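Long-range contact in L-glyceraldehyde 3-phosphate reductase (Clostridium beijerinckii, PDB 6HG6), which binds NADPH in a TIM barrel of the aldo-keto reductase family and probably uses it to reduce aldehydes such as furfural: residues 197-201 / 325-329. Where two conformers were deposited one is given. Numbering follows the deposited sequence.
Sequences SIFDR and IDEIS
R201, just after the S197-D200 turn, extends its side chain to the carboxylate of D326 on helix 319-329. Chi1 m, chi2 m, chi3 t and chi4 near 89° bring the guanidinium edge to D326 OD1. This oxygen takes hydrogen bonds from R201 NH1 at 2.8 Å and R201 NH2 at 3.0 Å, in a salt bridge. Water 1 bridges D326 OD2 (2.7 Å) and, weakly, R201 NH2 (3.2 Å). R201 NE donates a nearly straight hydrogen bond to I198 O at 2.8 Å, holding the start of the guanidinium against its own loop. D200 N to S197 O at 3.0 Å closes the type I beta turn.

Across the segments S329 lies nearest F199, CA to CA 5.9 Å. I198 (m, t) packs its CG2 on I325 CG2 at 3.8 Å. I198 CG2 to S329 OG is unusually short at 2.6 Å for the S329 conformer given, one of two deposited. S329 OG (chi1 m) donates a hydrogen bond to I325 O at 2.6 Å. The F199 ring (chi1 m) meets S329 CA obliquely, CE1 to CA 4.2 Å.

The contact joins the C-terminal helix to the loop after TIM-barrel strand 189-195. The F199 side chain is about 10 Å from the bound NADPH, so this is packing near the site. R201 also pairs with E204. Its charge is thus shared by two carboxylates next to the apolar I198-I325 contact, and polar and apolar chemistry together hold loop to helix.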
loop_
_atom_site.group_PDB
_atom_site.type_symbol
_atom_site.label_atom_id
_atom_site.label_comp_id
_atom_site.label_asym_id
_atom_site.label_seq_id
_atom_site.Cartn_x
_atom_site.Cartn_y
_atom_site.Cartn_z
ATOM N N SER A 197 6.668 0.759 9.855
ATOM C CA SER A 197 6.875 -0.547 10.515
ATOM C C SER A 197 7.335 -0.299 11.940
ATOM O O SER A 197 7.697 0.827 12.275
ATOM C CB SER A 197 7.895 -1.381 9.807
ATOM O OG SER A 197 9.167 -0.784 9.968
ATOM N N ILE A 198 7.405 -1.358 12.716
ATOM C CA ILE A 198 8.034 -1.271 14.059
ATOM C C ILE A 198 9.435 -0.644 13.932
ATOM O O ILE A 198 9.811 0.104 14.855
ATOM C CB ILE A 198 8.046 -2.661 14.703
ATOM C CG1 ILE A 198 6.616 -3.042 15.098
ATOM C CG2 ILE A 198 9.001 -2.710 15.876
ATOM C CD1 ILE A 198 6.462 -4.447 15.609
ATOM N N PHE A 199 10.178 -0.915 12.847
ATOM C CA PHE A 199 11.569 -0.414 12.647
ATOM C C PHE A 199 11.639 0.904 11.856
ATOM O O PHE A 199 12.747 1.499 11.786
ATOM C CB PHE A 199 12.431 -1.484 11.982
ATOM C CG PHE A 199 12.818 -2.604 12.903
ATOM C CD1 PHE A 199 13.344 -2.336 14.150
ATOM C CD2 PHE A 199 12.626 -3.923 12.531
ATOM C CE1 PHE A 199 13.713 -3.364 15.000
ATOM C CE2 PHE A 199 12.999 -4.956 13.381
ATOM C CZ PHE A 199 13.499 -4.674 14.630
ATOM N N ASP A 200 10.534 1.409 11.335
ATOM C CA ASP A 200 10.545 2.681 10.582
ATOM C C ASP A 200 9.422 3.578 11.094
ATOM O O ASP A 200 8.272 3.409 10.662
ATOM C CB ASP A 200 10.467 2.436 9.079
ATOM C CG ASP A 200 10.684 3.711 8.301
ATOM O OD1 ASP A 200 10.681 4.794 8.917
ATOM O OD2 ASP A 200 10.866 3.608 7.086
ATOM N N ARG A 201 9.784 4.531 11.943
ATOM C CA ARG A 201 8.824 5.449 12.595
ATOM C C ARG A 201 8.772 6.791 11.878
ATOM O O ARG A 201 8.342 7.778 12.510
ATOM C CB ARG A 201 9.253 5.637 14.050
ATOM C CG ARG A 201 9.397 4.331 14.813
ATOM C CD ARG A 201 8.185 3.408 14.716
ATOM N NE ARG A 201 8.326 2.309 15.670
ATOM C CZ ARG A 201 7.916 2.302 16.942
ATOM N NH1 ARG A 201 8.150 1.237 17.682
ATOM N NH2 ARG A 201 7.292 3.334 17.486
ATOM N N ILE A 325 7.791 -2.858 22.858
ATOM C CA ILE A 325 8.078 -2.825 21.400
ATOM C C ILE A 325 8.857 -1.535 21.065
ATOM O O ILE A 325 9.694 -1.496 20.115
ATOM C CB ILE A 325 6.789 -2.936 20.582
ATOM C CG1 ILE A 325 6.235 -4.357 20.665
ATOM C CG2 ILE A 325 7.075 -2.516 19.163
ATOM C CD1 ILE A 325 4.828 -4.489 20.135
ATOM N N ASP A 326 8.434 -0.426 21.681
ATOM C CA ASP A 326 9.141 0.867 21.501
ATOM C C ASP A 326 10.558 0.804 22.094
ATOM O O ASP A 326 11.531 1.179 21.404
ATOM C CB ASP A 326 8.370 2.006 22.149
ATOM C CG ASP A 326 7.169 2.435 21.325
ATOM O OD1 ASP A 326 6.975 1.899 20.140
ATOM O OD2 ASP A 326 6.443 3.326 21.833
ATOM N N GLU A 327 10.713 0.302 23.301
ATOM C CA GLU A 327 12.063 0.315 23.909
ATOM C C GLU A 327 13.001 -0.587 23.072
ATOM O O GLU A 327 14.245 -0.206 22.920
ATOM C CB GLU A 327 11.960 -0.029 25.397
ATOM C CG GLU A 327 13.249 0.262 26.151
ATOM C CD GLU A 327 14.296 -0.831 26.070
ATOM O OE1 GLU A 327 15.437 -0.603 26.618
ATOM O OE2 GLU A 327 13.956 -1.937 25.528
ATOM N N ILE A 328 12.451 -1.717 22.552
ATOM C CA ILE A 328 13.228 -2.757 21.813
ATOM C C ILE A 328 13.602 -2.233 20.424
ATOM O O ILE A 328 14.731 -2.470 19.996
ATOM C CB ILE A 328 12.454 -4.090 21.691
ATOM C CG1 ILE A 328 12.286 -4.831 23.019
ATOM C CG2 ILE A 328 13.115 -4.994 20.668
ATOM C CD1 ILE A 328 11.289 -5.984 22.938
ATOM N N SER A 329 12.667 -1.557 19.753
ATOM C CA SER A 329 12.810 -1.004 18.378
ATOM C C SER A 329 13.667 0.258 18.376
ATOM O O SER A 329 14.171 0.609 17.309
ATOM C CB SER A 329 11.465 -0.697 17.785
ATOM O OG SER A 329 10.701 -1.884 17.699
HETATM O O HOH W 1 5.521 4.781 19.764
#